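Sts-2 protein (Mus musculus, PDB 3D4I) probably interferes with CBL-mediated down-regulation of activated receptors, and carries a C-terminal 2H-phosphatase domain with acid-dependent phosphatase activity. Local coordinates at residues G11-R16 and M236-E241; P65-C70 and V101-H106; A81-G86 and E110-K115; R88-F93 and G195-V200; K116-V121 and N152-Y157. One frame throughout, in Å; residues are numbered along the deposited sequence. Where two conformers were deposited one is given.

Contact 1 (G11-R16 and M236-E241). Unlike the reference sequence in segment 11-16: Ile15 (reference Val).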
# COMPACT_ATOMS: atom_id res chain seq x y z
N GLY A 11 16.32 -22.85 -2.34
CA GLY A 11 16.44 -21.39 -2.41
C GLY A 11 16.42 -20.72 -1.04
O GLY A 11 15.80 -21.23 -0.09
N ILE A 12 17.11 -19.59 -0.95
CA ILE A 12 17.08 -18.73 0.25
C ILE A 12 16.71 -17.33 -0.25
O ILE A 12 17.41 -16.76 -1.09
CB ILE A 12 18.44 -18.70 0.97
CG1 ILE A 12 18.64 -19.99 1.80
CG2 ILE A 12 18.58 -17.44 1.88
CD1 ILE A 12 17.98 -19.92 3.16
N LEU A 13 15.59 -16.80 0.25
CA LEU A 13 15.05 -15.53 -0.23
C LEU A 13 15.01 -14.59 0.95
O LEU A 13 14.22 -14.77 1.89
CB LEU A 13 13.64 -15.72 -0.84
CG LEU A 13 12.97 -14.45 -1.40
CD1 LEU A 13 13.79 -13.82 -2.54
CD2 LEU A 13 11.55 -14.82 -1.88
N VAL A 14 15.91 -13.62 0.92
CA VAL A 14 16.07 -12.70 2.02
C VAL A 14 15.24 -11.50 1.65
O VAL A 14 15.35 -10.99 0.53
CB VAL A 14 17.53 -12.27 2.23
CG1 VAL A 14 17.64 -11.33 3.44
CG2 VAL A 14 18.43 -13.51 2.44
N ILE A 15 14.39 -11.09 2.59
CA ILE A 15 13.33 -10.12 2.37
C ILE A 15 13.38 -9.06 3.48
O ILE A 15 13.31 -9.40 4.68
CB ILE A 15 11.93 -10.81 2.39
CG1 ILE A 15 11.87 -11.91 1.30
CG2 ILE A 15 10.79 -9.79 2.09
CD1 ILE A 15 10.64 -12.78 1.36
N ARG A 16 13.43 -7.79 3.08
CA ARG A 16 13.36 -6.69 4.03
C ARG A 16 11.92 -6.45 4.50
O ARG A 16 10.96 -6.59 3.73
CB ARG A 16 13.96 -5.39 3.46
CG ARG A 16 14.24 -4.33 4.54
CD ARG A 16 13.90 -2.94 3.93
NE ARG A 16 14.25 -1.79 4.76
CZ ARG A 16 13.36 -0.93 5.25
NH1 ARG A 16 12.02 -1.10 5.04
NH2 ARG A 16 13.82 0.10 5.97
N MET A 236 14.34 -7.66 -2.00
CA MET A 236 14.75 -9.07 -1.90
C MET A 236 16.09 -9.40 -2.55
O MET A 236 16.45 -8.79 -3.56
CB MET A 236 13.66 -9.96 -2.51
CG MET A 236 12.31 -9.83 -1.87
SD MET A 236 11.11 -10.84 -2.74
CE MET A 236 9.63 -10.53 -1.77
N CYS A 237 16.80 -10.38 -1.97
CA CYS A 237 18.03 -10.98 -2.52
C CYS A 237 17.76 -12.48 -2.52
O CYS A 237 17.38 -13.01 -1.48
CB CYS A 237 19.22 -10.72 -1.57
SG CYS A 237 20.79 -11.30 -2.20
N PHE A 238 18.00 -13.16 -3.63
CA PHE A 238 17.68 -14.59 -3.77
C PHE A 238 18.95 -15.40 -4.10
O PHE A 238 19.69 -15.06 -5.05
CB PHE A 238 16.63 -14.76 -4.88
CG PHE A 238 16.05 -16.15 -4.99
CD1 PHE A 238 15.63 -16.84 -3.86
CD2 PHE A 238 15.87 -16.74 -6.24
CE1 PHE A 238 15.08 -18.12 -3.95
CE2 PHE A 238 15.31 -18.02 -6.36
CZ PHE A 238 14.91 -18.71 -5.20
N CYS A 239 19.20 -16.46 -3.33
CA CYS A 239 20.32 -17.39 -3.66
C CYS A 239 19.79 -18.78 -3.88
O CYS A 239 18.90 -19.20 -3.15
CB CYS A 239 21.34 -17.42 -2.53
SG CYS A 239 22.08 -15.83 -2.23
N GLU A 240 20.32 -19.49 -4.89
CA GLU A 240 19.98 -20.90 -5.09
C GLU A 240 21.20 -21.81 -4.98
O GLU A 240 22.29 -21.43 -5.39
CB GLU A 240 19.34 -21.12 -6.45
CG GLU A 240 17.93 -20.60 -6.57
CD GLU A 240 17.29 -20.98 -7.88
OE1 GLU A 240 18.02 -21.03 -8.88
OE2 GLU A 240 16.07 -21.22 -7.90
N GLU A 241 20.97 -23.00 -4.45
CA GLU A 241 22.02 -24.00 -4.25
C GLU A 241 22.07 -25.01 -5.40
O GLU A 241 21.05 -25.60 -5.77
CB GLU A 241 21.80 -24.74 -2.93
CG GLU A 241 22.95 -25.68 -2.50
CD GLU A 241 22.49 -26.67 -1.46
OE1 GLU A 241 21.40 -27.25 -1.63
OE2 GLU A 241 23.23 -26.89 -0.47

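Contact 2 (P65-C70 and V101-H106)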
# COMPACT_ATOMS: atom_id res chain seq x y z
N PRO A 65 9.02 -0.70 16.70
CA PRO A 65 7.79 -0.19 16.09
C PRO A 65 7.12 -1.18 15.12
O PRO A 65 7.80 -2.03 14.51
CB PRO A 65 8.26 1.08 15.38
CG PRO A 65 9.71 0.75 15.00
CD PRO A 65 10.23 -0.04 16.16
N PRO A 66 5.78 -1.09 14.98
CA PRO A 66 5.05 -1.95 14.07
C PRO A 66 5.14 -1.49 12.62
O PRO A 66 5.62 -0.39 12.33
CB PRO A 66 3.61 -1.80 14.55
CG PRO A 66 3.54 -0.39 15.04
CD PRO A 66 4.86 -0.20 15.72
N LEU A 67 4.68 -2.34 11.71
CA LEU A 67 4.52 -1.93 10.33
C LEU A 67 3.44 -0.86 10.28
O LEU A 67 2.49 -0.92 11.03
CB LEU A 67 4.03 -3.12 9.51
CG LEU A 67 5.04 -4.24 9.27
CD1 LEU A 67 4.38 -5.34 8.45
CD2 LEU A 67 6.24 -3.69 8.59
N SER A 68 3.59 0.10 9.39
CA SER A 68 2.49 1.01 9.04
C SER A 68 1.45 0.27 8.24
O SER A 68 1.69 -0.87 7.80
CB SER A 68 3.03 2.16 8.21
OG SER A 68 3.52 1.65 6.97
N SER A 69 0.29 0.90 8.02
CA SER A 69 -0.71 0.33 7.12
C SER A 69 -0.13 0.05 5.72
O SER A 69 -0.42 -0.98 5.10
CB SER A 69 -1.89 1.30 7.00
OG SER A 69 -2.49 1.46 8.29
N CYS A 70 0.72 0.95 5.24
CA CYS A 70 1.37 0.77 3.93
C CYS A 70 2.37 -0.41 3.97
O CYS A 70 2.43 -1.19 3.03
CB CYS A 70 2.08 2.06 3.53
SG CYS A 70 2.80 2.01 1.88
N VAL A 101 8.66 -9.92 12.19
CA VAL A 101 7.65 -10.97 12.44
C VAL A 101 6.28 -10.63 11.76
O VAL A 101 5.62 -11.54 11.21
CB VAL A 101 7.47 -11.32 13.97
CG1 VAL A 101 6.46 -12.43 14.15
CG2 VAL A 101 8.78 -11.78 14.59
N GLN A 102 5.89 -9.35 11.75
CA GLN A 102 4.64 -8.96 11.07
C GLN A 102 4.71 -9.17 9.55
O GLN A 102 3.76 -9.68 8.92
CB GLN A 102 4.26 -7.51 11.39
CG GLN A 102 3.72 -7.32 12.82
CD GLN A 102 3.48 -5.86 13.15
OE1 GLN A 102 4.27 -4.97 12.78
NE2 GLN A 102 2.38 -5.60 13.87
N THR A 103 5.81 -8.75 8.97
CA THR A 103 6.05 -8.93 7.53
C THR A 103 5.95 -10.43 7.21
O THR A 103 5.27 -10.82 6.25
CB THR A 103 7.42 -8.35 7.09
OG1 THR A 103 7.51 -6.96 7.40
CG2 THR A 103 7.63 -8.50 5.55
N ALA A 104 6.61 -11.27 8.03
CA ALA A 104 6.55 -12.72 7.83
C ALA A 104 5.11 -13.25 7.86
O ALA A 104 4.72 -14.00 6.98
CB ALA A 104 7.42 -13.46 8.86
N LYS A 105 4.34 -12.85 8.88
CA LYS A 105 2.95 -13.28 9.01
C LYS A 105 2.12 -12.89 7.77
O LYS A 105 1.40 -13.71 7.23
CB LYS A 105 2.32 -12.70 10.29
CG LYS A 105 0.79 -12.99 10.48
CD LYS A 105 0.24 -12.18 11.69
CE LYS A 105 -1.18 -12.57 12.11
NZ LYS A 105 -1.65 -11.62 13.17
N HIS A 106 2.24 -11.64 7.33
CA HIS A 106 1.41 -11.17 6.20
C HIS A 106 1.76 -11.88 4.88
O HIS A 106 0.87 -12.27 4.12
CB HIS A 106 1.53 -9.64 6.07
CG HIS A 106 0.86 -8.90 7.19
ND1 HIS A 106 -0.48 -9.04 7.48
CD2 HIS A 106 1.35 -8.00 8.08
CE1 HIS A 106 -0.79 -8.27 8.51
NE2 HIS A 106 0.31 -7.63 8.90

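Contact 3 (A81-G86 and E110-K115)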
# COMPACT_ATOMS: atom_id res chain seq x y z
N ALA A 81 2.15 -12.11 -4.69
CA ALA A 81 3.02 -12.36 -5.86
C ALA A 81 3.73 -13.70 -5.73
O ALA A 81 3.83 -14.46 -6.70
CB ALA A 81 4.03 -11.22 -6.06
N LEU A 82 4.23 -14.00 -4.53
CA LEU A 82 4.82 -15.31 -4.27
C LEU A 82 3.85 -16.44 -4.55
O LEU A 82 4.23 -17.41 -5.21
CB LEU A 82 5.38 -15.42 -2.85
CG LEU A 82 6.72 -14.70 -2.68
CD1 LEU A 82 7.02 -14.42 -1.20
CD2 LEU A 82 7.90 -15.50 -3.37
N LEU A 83 2.61 -16.31 -4.08
CA LEU A 83 1.57 -17.29 -4.45
C LEU A 83 1.42 -17.42 -5.97
O LEU A 83 1.44 -18.55 -6.50
CB LEU A 83 0.19 -16.97 -3.80
CG LEU A 83 -0.88 -18.06 -3.98
CD1 LEU A 83 -0.43 -19.37 -3.33
CD2 LEU A 83 -2.24 -17.62 -3.43
N ASP A 84 1.29 -16.28 -6.65
CA ASP A 84 1.11 -16.24 -8.11
C ASP A 84 2.26 -16.93 -8.86
O ASP A 84 2.06 -17.59 -9.89
CB ASP A 84 0.97 -14.78 -8.58
CG ASP A 84 -0.37 -14.15 -8.17
OD1 ASP A 84 -1.28 -14.84 -7.64
OD2 ASP A 84 -0.51 -12.92 -8.38
N SER A 85 3.47 -16.79 -8.33
CA SER A 85 4.67 -17.34 -8.96
C SER A 85 4.75 -18.88 -8.96
O SER A 85 5.55 -19.46 -9.71
CB SER A 85 5.92 -16.77 -8.32
OG SER A 85 6.18 -17.43 -7.09
N GLY A 86 3.97 -19.52 -8.11
CA GLY A 86 3.96 -20.98 -8.01
C GLY A 86 5.13 -21.62 -7.25
O GLY A 86 5.19 -22.84 -7.14
N GLU A 110 -0.97 -14.50 2.82
CA GLU A 110 -1.25 -14.39 1.39
C GLU A 110 -0.79 -15.60 0.59
O GLU A 110 -1.34 -15.89 -0.47
CB GLU A 110 -0.64 -13.13 0.80
CG GLU A 110 -1.31 -11.83 1.26
CD GLU A 110 -2.75 -11.72 0.85
OE1 GLU A 110 -3.13 -12.18 -0.27
OE2 GLU A 110 -3.52 -11.17 1.67
N LEU A 111 0.22 -16.30 1.11
CA LEU A 111 0.63 -17.59 0.55
C LEU A 111 -0.33 -18.74 0.91
O LEU A 111 -0.22 -19.82 0.36
CB LEU A 111 2.01 -17.98 1.08
CG LEU A 111 3.32 -18.12 0.30
CD1 LEU A 111 3.20 -18.26 -1.24
CD2 LEU A 111 4.34 -17.11 0.69
N LYS A 112 -1.21 -18.50 1.88
CA LYS A 112 -2.11 -19.52 2.45
C LYS A 112 -1.38 -20.61 3.24
O LYS A 112 -1.86 -21.75 3.37
CB LYS A 112 -3.03 -20.13 1.38
CG LYS A 112 -3.95 -19.13 0.72
CD LYS A 112 -4.80 -19.77 -0.39
CE LYS A 112 -5.31 -18.71 -1.39
NZ LYS A 112 -5.62 -17.41 -0.74
N LEU A 113 -0.24 -20.22 3.81
CA LEU A 113 0.63 -21.14 4.52
C LEU A 113 0.77 -20.80 6.00
O LEU A 113 1.58 -21.41 6.69
CB LEU A 113 2.01 -21.15 3.84
CG LEU A 113 2.04 -21.68 2.41
CD1 LEU A 113 3.46 -21.51 1.86
CD2 LEU A 113 1.62 -23.15 2.36
N GLU A 114 -0.02 -19.85 6.50
CA GLU A 114 0.14 -19.36 7.87
C GLU A 114 -0.12 -20.41 8.97
O GLU A 114 0.43 -20.32 10.06
CB GLU A 114 -0.67 -18.07 8.11
CG GLU A 114 -2.18 -18.28 8.36
CD GLU A 114 -3.03 -18.40 7.09
OE1 GLU A 114 -2.56 -18.93 6.07
OE2 GLU A 114 -4.22 -17.97 7.13
N LYS A 115 -0.96 -21.39 8.67
CA LYS A 115 -1.20 -22.48 9.63
C LYS A 115 -0.30 -23.69 9.37
O LYS A 115 -0.11 -24.52 10.25
CB LYS A 115 -2.67 -22.91 9.58
CG LYS A 115 -3.68 -21.80 9.76
CD LYS A 115 -5.07 -22.35 9.42
CE LYS A 115 -6.12 -21.24 9.31
NZ LYS A 115 -7.48 -21.84 9.11

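Contact 4 (R88-F93 and G195-V200)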
# COMPACT_ATOMS: atom_id res chain seq x y z
N ARG A 88 7.57 -23.08 -4.32
CA ARG A 88 7.34 -23.84 -3.10
C ARG A 88 8.09 -23.22 -1.93
O ARG A 88 9.31 -23.28 -1.90
CB ARG A 88 7.81 -25.30 -3.32
CG ARG A 88 7.40 -26.25 -2.20
CD ARG A 88 7.62 -27.77 -2.55
NE ARG A 88 7.50 -28.52 -1.30
CZ ARG A 88 8.50 -29.11 -0.66
NH1 ARG A 88 9.73 -29.07 -1.17
NH2 ARG A 88 8.27 -29.74 0.48
N VAL A 89 7.37 -22.61 -0.98
CA VAL A 89 7.98 -22.08 0.24
C VAL A 89 7.85 -23.14 1.33
O VAL A 89 6.74 -23.61 1.61
CB VAL A 89 7.27 -20.77 0.70
CG1 VAL A 89 7.82 -20.29 2.04
CG2 VAL A 89 7.39 -19.70 -0.36
N THR A 90 8.98 -23.49 1.96
CA THR A 90 9.04 -24.60 2.92
C THR A 90 9.40 -24.20 4.35
O THR A 90 9.28 -25.00 5.28
CB THR A 90 10.06 -25.67 2.46
OG1 THR A 90 11.36 -25.07 2.33
CG2 THR A 90 9.66 -26.22 1.12
N ALA A 91 9.89 -22.98 4.53
CA ALA A 91 10.30 -22.54 5.85
C ALA A 91 10.42 -21.03 5.87
O ALA A 91 10.65 -20.40 4.84
CB ALA A 91 11.62 -23.19 6.26
N VAL A 92 10.22 -20.46 7.06
CA VAL A 92 10.42 -19.04 7.27
C VAL A 92 11.01 -18.73 8.62
O VAL A 92 10.57 -19.23 9.68
CB VAL A 92 9.23 -18.09 6.81
CG1 VAL A 92 8.09 -18.81 6.12
CG2 VAL A 92 8.78 -17.09 7.87
N PHE A 93 12.09 -17.96 8.54
CA PHE A 93 12.79 -17.45 9.68
C PHE A 93 12.58 -15.95 9.69
O PHE A 93 12.52 -15.32 8.62
CB PHE A 93 14.27 -17.80 9.57
CG PHE A 93 14.55 -19.27 9.56
CD1 PHE A 93 14.38 -20.01 8.39
CD2 PHE A 93 14.97 -19.94 10.72
CE1 PHE A 93 14.61 -21.40 8.37
CE2 PHE A 93 15.23 -21.32 10.70
CZ PHE A 93 15.04 -22.05 9.52
N GLY A 195 12.76 -26.64 -1.60
CA GLY A 195 12.01 -25.41 -1.85
C GLY A 195 12.74 -24.18 -1.33
O GLY A 195 13.97 -24.20 -1.12
N ILE A 196 11.97 -23.11 -1.15
CA ILE A 196 12.52 -21.83 -0.72
C ILE A 196 12.30 -21.58 0.77
O ILE A 196 11.19 -21.73 1.28
CB ILE A 196 11.91 -20.65 -1.54
CG1 ILE A 196 12.12 -20.87 -3.04
CG2 ILE A 196 12.46 -19.28 -1.05
CD1 ILE A 196 11.49 -19.78 -3.92
N THR A 197 13.37 -21.18 1.45
CA THR A 197 13.29 -20.69 2.81
C THR A 197 13.28 -19.16 2.81
O THR A 197 14.14 -18.52 2.20
CB THR A 197 14.51 -21.17 3.63
OG1 THR A 197 14.47 -22.60 3.72
CG2 THR A 197 14.49 -20.58 5.06
N LEU A 198 12.31 -18.57 3.51
CA LEU A 198 12.28 -17.09 3.63
C LEU A 198 13.07 -16.64 4.85
O LEU A 198 12.97 -17.24 5.91
CB LEU A 198 10.84 -16.59 3.69
CG LEU A 198 9.80 -17.11 2.66
CD1 LEU A 198 8.46 -16.39 2.86
CD2 LEU A 198 10.26 -16.91 1.23
N ILE A 199 13.88 -15.59 4.67
CA ILE A 199 14.63 -14.97 5.74
C ILE A 199 14.10 -13.53 5.80
O ILE A 199 14.48 -12.70 5.00
CB ILE A 199 16.17 -14.96 5.44
CG1 ILE A 199 16.74 -16.39 5.19
CG2 ILE A 199 16.95 -14.23 6.54
CD1 ILE A 199 16.56 -17.38 6.31
N VAL A 200 13.21 -13.27 6.75
CA VAL A 200 12.52 -11.97 6.79
C VAL A 200 13.21 -11.13 7.85
O VAL A 200 13.14 -11.43 9.05
CB VAL A 200 11.04 -12.12 7.16
CG1 VAL A 200 10.35 -10.72 7.13
CG2 VAL A 200 10.34 -13.11 6.19

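Contact 5 (K116-V121 and N152-Y157)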
# COMPACT_ATOMS: atom_id res chain seq x y z
N LYS A 116 0.23 -23.80 8.15
CA LYS A 116 1.12 -24.89 7.78
C LYS A 116 2.54 -24.65 8.29
O LYS A 116 3.14 -25.54 8.88
CB LYS A 116 1.11 -25.11 6.26
CG LYS A 116 2.07 -26.18 5.79
CD LYS A 116 1.95 -26.42 4.29
CE LYS A 116 3.12 -27.27 3.76
NZ LYS A 116 3.12 -28.67 4.28
N LEU A 117 3.07 -23.45 8.07
CA LEU A 117 4.44 -23.15 8.48
C LEU A 117 4.48 -22.26 9.71
O LEU A 117 3.79 -21.24 9.75
CB LEU A 117 5.20 -22.47 7.34
CG LEU A 117 5.22 -23.20 6.00
CD1 LEU A 117 5.96 -22.39 4.93
CD2 LEU A 117 5.87 -24.58 6.17
N LYS A 118 5.29 -22.63 10.69
CA LYS A 118 5.54 -21.78 11.84
C LYS A 118 6.72 -20.86 11.58
O LYS A 118 7.73 -21.27 10.99
CB LYS A 118 5.85 -22.61 13.10
CG LYS A 118 4.87 -23.72 13.40
CD LYS A 118 5.05 -24.23 14.82
CE LYS A 118 4.39 -25.59 14.98
NZ LYS A 118 2.93 -25.54 14.67
N ILE A 119 6.60 -19.63 12.06
CA ILE A 119 7.66 -18.65 11.95
C ILE A 119 8.72 -18.99 12.96
O ILE A 119 8.45 -19.05 14.16
CB ILE A 119 7.15 -17.21 12.17
CG1 ILE A 119 6.13 -16.82 11.08
CG2 ILE A 119 8.33 -16.22 12.23
CD1 ILE A 119 5.21 -15.64 11.48
N ARG A 120 9.95 -19.19 12.47
CA ARG A 120 11.08 -19.46 13.34
C ARG A 120 11.78 -18.16 13.67
O ARG A 120 12.42 -17.56 12.80
CB ARG A 120 12.03 -20.43 12.66
CG ARG A 120 11.49 -21.85 12.71
CD ARG A 120 11.88 -22.65 11.50
NE ARG A 120 11.53 -24.05 11.69
CZ ARG A 120 11.82 -25.02 10.83
NH1 ARG A 120 12.45 -24.74 9.70
NH2 ARG A 120 11.47 -26.27 11.11
N VAL A 121 11.66 -17.74 14.92
CA VAL A 121 12.26 -16.46 15.31
C VAL A 121 13.74 -16.68 15.60
O VAL A 121 14.11 -17.48 16.49
CB VAL A 121 11.52 -15.77 16.48
CG1 VAL A 121 12.21 -14.45 16.87
CG2 VAL A 121 10.07 -15.51 16.11
N ASN A 152 1.86 -17.41 14.36
CA ASN A 152 2.12 -18.83 14.46
C ASN A 152 3.62 -19.10 14.57
O ASN A 152 4.22 -19.68 13.67
CB ASN A 152 1.50 -19.59 13.27
CG ASN A 152 1.56 -21.11 13.44
OD1 ASN A 152 1.77 -21.61 14.55
ND2 ASN A 152 1.38 -21.84 12.34
N VAL A 153 4.20 -18.65 15.68
CA VAL A 153 5.64 -18.80 15.95
C VAL A 153 6.01 -20.23 16.39
O VAL A 153 5.17 -20.97 16.89
CB VAL A 153 6.08 -17.76 17.01
CG1 VAL A 153 7.30 -18.26 17.79
CG2 VAL A 153 6.36 -16.40 16.37
N ASP A 154 7.27 -20.60 16.16
CA ASP A 154 7.76 -21.93 16.52
C ASP A 154 8.33 -21.97 17.95
O ASP A 154 9.44 -21.50 18.21
CB ASP A 154 8.79 -22.44 15.50
CG ASP A 154 9.08 -23.93 15.63
OD1 ASP A 154 8.78 -24.52 16.70
OD2 ASP A 154 9.63 -24.52 14.67
N LEU A 155 7.56 -22.53 18.87
CA LEU A 155 7.98 -22.61 20.27
C LEU A 155 9.09 -23.64 20.50
O LEU A 155 9.79 -23.58 21.52
CB LEU A 155 6.77 -22.88 21.19
CG LEU A 155 5.59 -21.92 21.05
CD1 LEU A 155 4.46 -22.31 21.97
CD2 LEU A 155 5.98 -20.46 21.29
N ASP A 156 9.25 -24.56 19.55
CA ASP A 156 10.29 -25.59 19.60
C ASP A 156 11.60 -25.15 19.00
O ASP A 156 12.63 -25.81 19.21
CB ASP A 156 9.84 -26.86 18.86
CG ASP A 156 8.63 -27.50 19.48
OD1 ASP A 156 8.46 -27.39 20.73
OD2 ASP A 156 7.87 -28.14 18.72
N TYR A 157 11.58 -24.06 18.23
CA TYR A 157 12.77 -23.64 17.51
C TYR A 157 13.85 -23.23 18.50
O TYR A 157 13.56 -22.55 19.49
CB TYR A 157 12.48 -22.49 16.52
CG TYR A 157 13.70 -22.05 15.75
CD1 TYR A 157 14.39 -22.94 14.93
CD2 TYR A 157 14.17 -20.74 15.85
CE1 TYR A 157 15.51 -22.55 14.24
CE2 TYR A 157 15.30 -20.33 15.14
CZ TYR A 157 15.96 -21.25 14.34
OH TYR A 157 17.08 -20.88 13.65
O HOH W 1 10.74 -19.28 17.20

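Contact 1 (G11-R16 and M236-E241)
Leu13 and Phe238 both hold CG anti to the backbone N (chi1 -179° and -171°), and from the face they share the two side chains cross at about a right angle. Leu13 CD1 lies 3.8 Å from Phe238 CD1. The ring also comes obliquely against the neighbouring backbone: Phe238 CD1 comes within 3.3 Å of Ile12 O, and Phe238 CE1 within 3.9 Å of Gly11 CA. Glycine suits position 11 because a ring can approach its bare CA so closely. On the same face Ile15 and Met236 run side by side, with Ile15 CG1 3.8 Å from Met236 CG; Met236 was modelled in two conformers, so the path of its outer atoms is less certain.

The strands are antiparallel. Ile12 with Cys239 and Val14 with Cys237 form the hydrogen-bonded pairs, for instance Ile12 N to Cys239 O at 2.9 Å. Beta-branched Val14 and compact Cys237 fill the other face, their CB atoms 4.4 Å apart, beneath helix 205-208 and beside Trp271 of the second subunit. Strand 11-16 also bonds to strand 196-201 along its other edge. It is thus an interior strand of the histidine phosphatase sheet, and it runs into the family's Arg-His-Gly signature, which begins with Arg16. With backbone polar groups paired on both edges and mainly apolar side chains above and below, the strand can lie buried with little cost in unmet hydrogen bonds.

Contact 2 (P65-C70 and V101-H106)
The turn that leads into helix 69-85 is fastened to helix 98-111 by Gln102, whose amide oxygen reaches the backbone of Leu67. Leu67 N donates to Gln102 OE1 at 2.9 Å in a nearly straight bond (167° at the hydrogen), approaching 20° out of the amide plane. The same oxygen lies 3.4 Å from Pro66 CA. Gln102 is long enough for this because its chain runs extended beyond CG, sliding past Leu67 in the opposite direction, with Leu67 CD1 3.7 Å from Gln102 CB. Proline at 66 has no N-H of its own and suits a non-helical lead-in; just beyond, Ser68 is the N-cap of helix 69-85, its OG bonded to Gly71 N and to Glu19 OE1.

Leu67 then fills the groove between helix positions one turn apart. Its CD1 sits 4.0 Å from His106 CD2, at the edge of the imidazole and near its plane, while both methyls, CD1 and CD2, lie 3.7 Å from Thr103 OG1. That hydroxyl looks to other partners for its hydrogen bonds, Arg99 O in its own helix and Gly18 N. Gly18 follows His17 in the Arg-His-Gly signature of the family, so Thr103 stands directly behind that loop.

Contact 3 (A81-G86 and E110-K115)
Leu111 makes the main apolar contact, driving CD1 against the last turn of helix 69-85. This methyl lies 3.9 Å from Leu82 CB and 4.2 Å from Leu83 CB, and closer still to the main chain, 3.5 Å from Leu83 N. The fit has a price: Leu111 is held away from the staggered positions, with CG at chi1 -114° and chi2 -18° bringing CD1 close to eclipsed. On the outer side Leu83 splays its two methyls over the opposing helix end, where Leu83 CD2 meets the aliphatic part of Lys112 at CE (3.8 Å). A lysine fits this margin, since its methylenes can pack while its ammonium stays at the surface.

Both helices are ending here, and they flank strand 89-94 in sequence; helix 98-111 is the helix of the beta-alpha-beta crossover from that strand to strand 119-121. Lys112 closes its helix with a positive phi (67°) in a Schellman motif, and Gly86 leaves helix 69-85 with a positive phi, a conformation easy for a residue without CB.

Polar atoms are met by apolar ones rather than bridged: Leu83 CD2 lies 3.5 Å from Glu110 O and Leu83 CD1 3.7 Å from Leu111 O. No hydrogen bond joins the two segments; Ser85 OG instead turns back to Leu82 O at 2.7 Å. Asp84 forms a salt bridge with Arg49 of the second subunit.

Contact 4 (R88-F93 and G195-V200)
Phe93 presents its ring edge to Thr197, with CD1 and CE1 both 3.4 Å from Thr197 CG2, while Leu198 O also lies at that edge in the ring plane. On the other face of the sheet Val92 and Leu198 lie side by side, Val92 CB 3.8 Å from Leu198 CB. There Val89 CG1 also touches Leu198 CG, at 3.8 Å. Val92 has a nearly eclipsed chi1 of -4°, a strained torsion.

These side chains are set by the parallel ladder between strands 89-94 and 196-201. Phe93 N donates to Leu198 O at 2.9 Å, almost straight (177°), and Leu198 N to Ala91 O at 2.8 Å. Between Val89 and Ala91 the register slips by one residue, a beta bulge at Thr90. There Thr90 N still bonds Ile196 O, and Thr90 OG1 is held by Asp193 OD2. The CG2 of Thr90 lies 3.5 Å above the plane of the Arg88 guanidinium, over its centre.

Helix 98-111 covers Val92 and Leu198, while helix 172-187 lies against Phe93 and Ile199, so the pair is sandwiched in the alpha/beta core. Gly195 suits its tight spot beside Arg88 O and Thr90 CG2 because it has no CB. Its buried N has no partner in the model, which would be expected to carry some energetic cost, set against five cross-strand hydrogen bonds.

Contact 5 (K116-V121 and N152-Y157)
Ile119 and Val153 join the edge strand 119-121 of the histidine phosphatase sheet to the loop 152-157 through a single backbone bridge. This is the tight part. Ile119 N donates to Asn152 O at 2.9 Å, and Ile119 O accepts from Asp154 N at 2.8 Å, so one residue is gripped on both its polar atoms. Beneath it, facing helix 143-148, the beta-branched pair closes the gap, Val121 CG2 lying 3.8 Å from Val153 CG2. Asn152 suits the start of the loop because, besides its backbone bond, its ND2 donates to Glu114 O.

Tyr157 shields the far end. With CG anti to the backbone N (chi1 -179°), its ring lies under the side chain of Arg120, which crosses it at about a right angle. Arg120 CB stands 3.9 Å from the ring centroid and 13° off the normal, a CH-pi contact over the face; Val121 O sits in plane at the ring edge, 3.3 Å from Tyr157 CD2. The phenol oxygen goes on to Glu122 OE1.

The outer side is looser. Lys118 is exposed; its CB and CD meet Asp154 while the chain crosses Asn152 obliquely. Arg120 and Asp154 point the same way with nearly coplanar end groups, yet their salt bridge is long, Arg120 NE to Asp154 OD2 at 3.6 Å. Asp154 spends its other oxygen on Asp156 N in an Asx turn, consistent with the bend of the loop there. Past the bridge the two backbones part, and a water links them, accepting from Val121 N at 2.9 Å and donating to Asp154 O at 2.8 Å.

Contacts 1, 4 and 5 follow one another across a single mixed sheet. Contact 1 joins contact 4 through strands 11-16 and 196-201, their centres about 9 Å apart, and contact 4 joins contact 5, about 12 Å away between centres, through the bond of Val92 O with Arg120 N. Contacts 2 and 3 lie about 16 Å apart between centres, contact 2 at the start of helix 69-85 and the first half of helix 98-111, contact 3 where both helices end. Contact 3 presses Leu111 on Val89 of contact 4, and Glu114 O bonds Asn152 ND2 of contact 5. Contact 2 packs Thr103 on Val200 and touches Arg16, the first residue of the Arg-His-Gly signature, probably the catalytic centre as in other histidine phosphatases.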